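Local coordinates for VAL-1 (Chlorella virus, PDB 3GNE), which cleaves alginate as a family 14 polysaccharide lyase, an enzyme class that breaks the polymer's glycosidic bonds by beta-elimination, at residues 165-171 with 188-194; 25-29 with 56-60; 8-12 with 37-41. Numbering follows the deposited sequence.

Contact 1 (165-171 with 188-194)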
# COMPACT_ATOMS: atom_id res chain seq x y z
N TRP A 165 11.28 12.86 6.61
CA TRP A 165 10.14 12.51 5.79
C TRP A 165 10.57 11.54 4.73
O TRP A 165 11.18 11.91 3.70
CB TRP A 165 9.53 13.79 5.21
CG TRP A 165 8.84 14.55 6.31
CD1 TRP A 165 9.28 15.67 6.95
CD2 TRP A 165 7.58 14.22 6.89
NE1 TRP A 165 8.38 16.08 7.90
CE2 TRP A 165 7.31 15.19 7.88
CE3 TRP A 165 6.68 13.20 6.65
CZ2 TRP A 165 6.15 15.15 8.62
CZ3 TRP A 165 5.52 13.15 7.41
CH2 TRP A 165 5.26 14.12 8.39
N ASN A 166 10.29 10.28 4.92
CA ASN A 166 10.66 9.28 3.90
C ASN A 166 9.63 9.35 2.77
O ASN A 166 8.43 9.38 3.11
CB ASN A 166 10.62 7.87 4.47
CG ASN A 166 11.68 7.67 5.56
OD1 ASN A 166 12.85 7.47 5.23
ND2 ASN A 166 11.28 7.65 6.83
N ARG A 167 10.05 9.35 1.54
CA ARG A 167 9.18 9.42 0.39
C ARG A 167 8.98 8.03 -0.20
O ARG A 167 9.95 7.39 -0.58
CB ARG A 167 9.78 10.37 -0.67
CG ARG A 167 9.99 11.76 -0.10
CD ARG A 167 10.59 12.68 -1.14
NE ARG A 167 11.80 12.18 -1.76
CZ ARG A 167 13.05 11.95 -1.41
NH1 ARG A 167 13.89 11.47 -2.32
NH2 ARG A 167 13.46 12.19 -0.16
N ILE A 168 7.70 7.62 -0.27
CA ILE A 168 7.37 6.30 -0.75
C ILE A 168 6.50 6.41 -2.00
O ILE A 168 5.59 7.23 -2.03
CB ILE A 168 6.55 5.54 0.34
CG1 ILE A 168 7.24 5.61 1.72
CG2 ILE A 168 6.28 4.12 -0.12
CD1 ILE A 168 8.57 4.93 1.79
N GLU A 169 6.69 5.54 -2.99
CA GLU A 169 5.74 5.48 -4.09
C GLU A 169 5.52 4.01 -4.43
O GLU A 169 6.46 3.19 -4.29
CB GLU A 169 6.25 6.20 -5.38
CG GLU A 169 6.78 7.62 -5.10
CD GLU A 169 6.94 8.39 -6.42
OE1 GLU A 169 6.31 8.05 -7.44
OE2 GLU A 169 7.67 9.38 -6.36
N ILE A 170 4.34 3.72 -4.95
CA ILE A 170 4.11 2.38 -5.44
C ILE A 170 3.36 2.51 -6.77
O ILE A 170 2.26 3.10 -6.79
CB ILE A 170 3.35 1.46 -4.45
CG1 ILE A 170 3.20 0.04 -5.00
CG2 ILE A 170 2.02 2.02 -3.97
CD1 ILE A 170 2.91 -1.02 -3.94
N GLY A 171 3.94 1.93 -7.81
CA GLY A 171 3.34 1.94 -9.14
C GLY A 171 2.77 0.58 -9.49
O GLY A 171 3.30 -0.47 -9.11
N SER A 188 5.07 -3.74 -11.54
CA SER A 188 4.97 -3.05 -10.26
C SER A 188 6.26 -2.29 -10.03
O SER A 188 7.30 -2.72 -10.48
CB SER A 188 4.79 -4.08 -9.14
OG SER A 188 4.70 -3.36 -7.90
N TYR A 189 6.20 -1.17 -9.33
CA TYR A 189 7.49 -0.59 -8.90
C TYR A 189 7.30 0.03 -7.53
O TYR A 189 6.19 0.41 -7.12
CB TYR A 189 8.00 0.40 -9.93
CG TYR A 189 7.36 1.75 -10.16
CD1 TYR A 189 7.31 2.82 -9.23
CD2 TYR A 189 6.79 2.03 -11.41
CE1 TYR A 189 6.73 4.03 -9.49
CE2 TYR A 189 6.23 3.27 -11.70
CZ TYR A 189 6.19 4.27 -10.75
OH TYR A 189 5.63 5.48 -11.08
N VAL A 190 8.40 0.14 -6.81
CA VAL A 190 8.45 0.75 -5.49
C VAL A 190 9.59 1.75 -5.55
O VAL A 190 10.66 1.45 -6.08
CB VAL A 190 8.71 -0.28 -4.38
CG1 VAL A 190 9.00 0.42 -3.05
CG2 VAL A 190 7.49 -1.20 -4.29
N ILE A 191 9.30 2.92 -4.99
CA ILE A 191 10.33 3.93 -4.81
C ILE A 191 10.39 4.28 -3.33
O ILE A 191 9.37 4.54 -2.73
CB ILE A 191 10.09 5.22 -5.64
CG1 ILE A 191 9.85 4.96 -7.11
CG2 ILE A 191 11.30 6.12 -5.48
CD1 ILE A 191 9.46 6.19 -7.90
N VAL A 192 11.62 4.28 -2.78
CA VAL A 192 11.81 4.74 -1.41
C VAL A 192 12.96 5.75 -1.45
O VAL A 192 14.09 5.39 -1.84
CB VAL A 192 12.13 3.65 -0.38
CG1 VAL A 192 12.17 4.28 0.98
CG2 VAL A 192 11.05 2.53 -0.44
N ASN A 193 12.70 7.00 -1.09
CA ASN A 193 13.70 8.07 -1.04
C ASN A 193 14.50 8.10 -2.30
O ASN A 193 15.72 8.22 -2.33
CB ASN A 193 14.58 7.92 0.20
CG ASN A 193 13.76 8.11 1.48
OD1 ASN A 193 12.87 8.98 1.49
ND2 ASN A 193 14.09 7.37 2.49
N GLY A 194 13.82 8.06 -3.44
CA GLY A 194 14.42 8.22 -4.74
C GLY A 194 14.96 6.95 -5.35
O GLY A 194 15.29 6.94 -6.54
O HOH W 1 14.24 11.37 2.84
O HOH W 2 6.61 7.56 -9.95
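Two neighbouring antiparallel strands of the larger sheet of the beta-sandwich, 166-171 and 188-192, run at 173° with axes 4.6 Å apart. Paired backbone hydrogen bonds tie them: Glu169 N to Ile191 O and Ile191 N to Glu169 O, both 2.9 Å, then Gly171 N to Tyr189 O at 2.8 Å and Tyr189 N to Gly171 O at 3.0 Å. Outward, Ile168 and Ile170 bond Trp77 and Phe75 of strand 72-80, and Ser188 and Val190 bond Leu199 and Glu197 of strand 195-202, backbone to backbone; Asp127 and Asn115 hold Ser188 OG. At the far end Asn193 N gives to Arg167 O (2.8 Å), but Asn193, with left-handed backbone angles, turns off the strand. Its side chain carries the ladder on: OD1 takes Arg167 N at 2.8 Å, while ND2 donates to Asn166 OD1 at 3.0 Å. Asn166 ND2 serves the carbonyls of Lys161 and Val79. Ile168, Ile170, Val190 and Val192 form the buried face, packed on strands 112-119 and 125-130 of the opposing sheet. On the other face a water bridges Glu169 OE1 and Tyr189 OH, 2.6 Å from each, while Glu169 OE2 pairs with Lys241 and Tyr189 OH also bonds Thr74. Gly171 leaves room for the Tyr189 ring, which would clash with a CB there; instead Gly171 CA sits 3.8 Å from the ring centroid, almost on the ring normal, in a CH-pi contact.

Contact 2 (25-29 with 56-60)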
# COMPACT_ATOMS: atom_id res chain seq x y z
N ASN A 25 -11.39 4.55 8.66
CA ASN A 25 -11.34 4.10 10.08
C ASN A 25 -10.23 4.92 10.73
O ASN A 25 -9.04 4.62 10.53
CB ASN A 25 -11.01 2.63 10.21
CG ASN A 25 -12.10 1.75 9.77
OD1 ASN A 25 -12.83 1.15 10.55
ND2 ASN A 25 -12.30 1.67 8.45
N MET A 26 -10.63 5.96 11.47
CA MET A 26 -9.62 6.82 12.12
C MET A 26 -9.05 6.15 13.38
O MET A 26 -7.90 6.41 13.70
CB MET A 26 -10.18 8.19 12.50
CG MET A 26 -10.48 9.11 11.33
SD MET A 26 -9.14 9.35 10.19
CE MET A 26 -7.87 10.28 11.03
N LYS A 27 -9.85 5.35 14.05
CA LYS A 27 -9.34 4.64 15.25
C LYS A 27 -8.84 5.69 16.23
O LYS A 27 -9.60 6.64 16.56
CB LYS A 27 -8.32 3.56 14.89
CG LYS A 27 -8.96 2.51 13.95
CD LYS A 27 -7.84 1.53 13.54
CE LYS A 27 -8.24 0.47 12.63
NZ LYS A 27 -7.21 -0.56 12.46
N LYS A 28 -7.60 5.55 16.72
CA LYS A 28 -6.98 6.52 17.63
C LYS A 28 -6.10 7.51 16.91
O LYS A 28 -5.42 8.29 17.58
CB LYS A 28 -6.11 5.78 18.67
CG LYS A 28 -7.02 5.01 19.66
CD LYS A 28 -6.11 4.39 20.73
CE LYS A 28 -7.05 3.77 21.77
NZ LYS A 28 -6.26 3.50 23.02
N SER A 29 -6.12 7.47 15.59
CA SER A 29 -5.31 8.40 14.80
C SER A 29 -6.03 9.73 14.60
O SER A 29 -7.23 9.84 14.88
CB SER A 29 -4.97 7.76 13.46
OG SER A 29 -4.21 6.55 13.68
N VAL A 56 -5.64 -1.40 19.51
CA VAL A 56 -6.08 -0.49 18.48
C VAL A 56 -4.84 0.13 17.84
O VAL A 56 -3.95 0.67 18.50
CB VAL A 56 -6.97 0.63 19.08
CG1 VAL A 56 -7.40 1.61 18.00
CG2 VAL A 56 -8.19 -0.01 19.74
N GLY A 57 -4.79 0.08 16.49
CA GLY A 57 -3.66 0.75 15.89
C GLY A 57 -3.87 1.10 14.44
O GLY A 57 -4.57 0.42 13.68
N GLY A 58 -3.24 2.19 14.06
CA GLY A 58 -3.21 2.67 12.67
C GLY A 58 -4.48 3.39 12.28
O GLY A 58 -5.23 3.88 13.10
N PHE A 59 -4.70 3.40 10.95
CA PHE A 59 -5.92 3.99 10.38
C PHE A 59 -6.03 3.47 8.96
O PHE A 59 -5.04 2.99 8.40
CB PHE A 59 -5.95 5.53 10.43
CG PHE A 59 -5.00 6.25 9.47
CD1 PHE A 59 -5.53 6.86 8.34
CD2 PHE A 59 -3.63 6.31 9.68
CE1 PHE A 59 -4.74 7.55 7.43
CE2 PHE A 59 -2.80 6.99 8.78
CZ PHE A 59 -3.37 7.59 7.68
N SER A 60 -7.24 3.61 8.41
CA SER A 60 -7.46 3.13 7.05
C SER A 60 -8.43 4.04 6.33
O SER A 60 -9.20 4.75 6.94
CB SER A 60 -7.98 1.68 7.09
OG SER A 60 -9.27 1.65 7.65
O HOH W 3 -6.90 -1.51 15.11
O HOH W 4 -5.27 4.05 15.92
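A type II' beta turn, continuing from one antiparallel bridge, lies against the lead-in to strand 59-63, at the edge of the beta-sandwich where the chain leaves strand 21-25 of one sheet for strand 30-34 of the other. Asn25 and Ser60 make one antiparallel hydrogen-bonded pair, with Asn25 N to Ser60 O at 2.8 Å and Ser60 N to Asn25 O at 3.0 Å; a weak bond from Asn25 ND2 to Ser60 OG (3.1 Å) lies beside it. Beyond this pair the backbones diverge, because residues 26-29 form the turn, closed by Ser29 N to Met26 O (2.8 Å). Side chains and water span the gap. Lys27 NZ reaches Gly57 O at 3.1 Å, and a water accepts from both Lys27 NZ and Gly57 N. Gly58 O receives Ser29 OG at 2.9 Å and a second water that also takes Lys28 N. Val56 CG1 packs against Lys27 CB and Lys28 CG, each at 3.8 Å. Lys28 forms a salt bridge with Asp45. Residues 56-60 leave backbone bonds with Asp45 and Val43 to enter strand 59-63, so two connections between the sheets run next to each other at the 21-25 edge, which fits the concanavalin clan of family 14 lyases.

Contact 3 (8-12 with 37-41)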
# COMPACT_ATOMS: atom_id res chain seq x y z
N ASP A 8 -6.35 16.21 0.02
CA ASP A 8 -6.41 17.22 1.07
C ASP A 8 -6.89 16.56 2.35
O ASP A 8 -8.06 16.14 2.50
CB ASP A 8 -7.42 18.27 0.61
CG ASP A 8 -7.56 19.39 1.61
OD1 ASP A 8 -8.23 20.41 1.24
OD2 ASP A 8 -7.04 19.31 2.75
N LEU A 9 -6.00 16.41 3.33
CA LEU A 9 -6.36 15.69 4.55
C LEU A 9 -7.41 16.44 5.38
O LEU A 9 -8.06 15.85 6.23
CB LEU A 9 -5.13 15.45 5.45
CG LEU A 9 -4.15 14.46 4.84
CD1 LEU A 9 -2.92 14.43 5.75
CD2 LEU A 9 -4.74 13.08 4.67
N ASN A 10 -7.58 17.73 5.11
CA ASN A 10 -8.68 18.42 5.79
C ASN A 10 -10.04 17.97 5.29
O ASN A 10 -11.08 18.28 5.92
CB ASN A 10 -8.54 19.93 5.55
CG ASN A 10 -7.30 20.46 6.27
OD1 ASN A 10 -6.59 21.28 5.71
ND2 ASN A 10 -7.11 19.92 7.45
N LEU A 11 -10.04 17.21 4.18
CA LEU A 11 -11.32 16.63 3.73
C LEU A 11 -11.40 15.12 3.97
O LEU A 11 -12.32 14.45 3.44
CB LEU A 11 -11.44 16.90 2.20
CG LEU A 11 -11.46 18.41 1.83
CD1 LEU A 11 -11.50 18.54 0.31
CD2 LEU A 11 -12.62 19.11 2.47
N LEU A 12 -10.46 14.51 4.73
CA LEU A 12 -10.37 13.07 4.81
C LEU A 12 -11.70 12.40 5.22
O LEU A 12 -12.00 11.37 4.60
CB LEU A 12 -9.30 12.71 5.85
CG LEU A 12 -8.98 11.19 5.91
CD1 LEU A 12 -8.44 10.67 4.61
CD2 LEU A 12 -8.00 11.01 7.06
N LYS A 37 3.46 20.60 8.53
CA LYS A 37 2.69 19.91 7.51
C LYS A 37 1.37 19.40 8.06
O LYS A 37 1.26 19.13 9.29
CB LYS A 37 3.46 18.70 6.98
CG LYS A 37 4.84 19.02 6.41
CD LYS A 37 5.57 17.72 6.09
CE LYS A 37 7.02 17.99 5.67
NZ LYS A 37 7.04 18.65 4.33
N ARG A 38 0.40 19.26 7.14
CA ARG A 38 -0.88 18.65 7.54
C ARG A 38 -0.68 17.15 7.40
O ARG A 38 -0.30 16.76 6.29
CB ARG A 38 -2.03 19.18 6.68
CG ARG A 38 -3.38 18.95 7.35
CD ARG A 38 -3.55 19.89 8.53
NE ARG A 38 -4.86 19.80 9.15
CZ ARG A 38 -5.23 19.95 10.41
NH1 ARG A 38 -4.36 20.22 11.36
NH2 ARG A 38 -6.49 19.83 10.80
N VAL A 39 -0.85 16.40 8.48
CA VAL A 39 -0.51 14.99 8.49
C VAL A 39 -1.62 14.19 9.13
O VAL A 39 -2.53 14.71 9.75
CB VAL A 39 0.78 14.77 9.34
CG1 VAL A 39 1.90 15.70 8.88
CG2 VAL A 39 0.50 14.93 10.82
N VAL A 40 -1.51 12.84 8.98
CA VAL A 40 -2.24 11.96 9.88
C VAL A 40 -1.20 11.41 10.86
O VAL A 40 -0.18 10.85 10.47
CB VAL A 40 -2.95 10.81 9.17
CG1 VAL A 40 -3.76 10.01 10.20
CG2 VAL A 40 -3.88 11.33 8.08
N LYS A 41 -1.49 11.65 12.16
CA LYS A 41 -0.73 11.03 13.24
C LYS A 41 -1.32 9.62 13.41
O LYS A 41 -2.45 9.50 13.90
CB LYS A 41 -0.85 11.84 14.51
CG LYS A 41 -0.10 11.29 15.73
CD LYS A 41 -0.50 12.09 16.98
CE LYS A 41 0.40 11.85 18.16
NZ LYS A 41 0.32 12.91 19.21
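A short 3-10 turn opened by an Asx turn packs its leucines on a strand of the beta-sandwich, as the loop after strand 3-6 passes over strand 37-44. Asp8 OD2 accepts Asn10 N at 2.9 Å, and two successive i to i+3 bonds, Leu11 N to Asp8 O (2.8 Å) and Leu12 N to Leu9 O (3.1 Å), wind the loop tightly. That winding turns Leu9 and Leu12 toward the strand while Leu11 stays well clear of it. Leu9 carries most of the apolar contact: its CD1 rests on the strand backbone, 3.5 Å from Arg38 O and 3.6 Å from Val39 C. The carbonyl of Arg38 is satisfied by Thr236 of strand 231-241. At the exposed end the Asn10 side chain lies at the edge of the Arg38 guanidinium, whose NH1 bonds Thr33. At the buried end Leu12 also meets Val31, Met26 and Phe61, and Val40 touches Phe59, so the leucines join a hydrophobic layer reaching to strand 59-63 of the other sheet. Val40 CG2 is the meeting point of both leucines, 3.9 Å from Leu9 CD2 and 4.3 Å from Leu12 CD2.

How the contacts relate
Contacts 2 and 3 interlock along the chain, their segments alternating in the order 8-12, 25-29, 37-41, 56-60, whereas contact 1 follows after both have closed. Contacts 2 and 3 have centres about 14 Å apart and touch directly: Phe59 CE2 packs on Val40 CG1 at 3.5 Å, joining the two sheets, and Met26 SD meets Leu12 CD2 at 3.7 Å, loop to loop. Contact 1 lies about 23 Å from contact 2 and 20 Å from contact 3, centre to centre. It shares the larger sheet with strand 37-44, and Trp165 bridges to contact 3, its CH2 lying 3.8 Å from Val39 CG1. Contacts 2 and 3 thus connect the facing sheets at one part of the sandwich, while contact 1 holds neighbouring strands within the larger sheet.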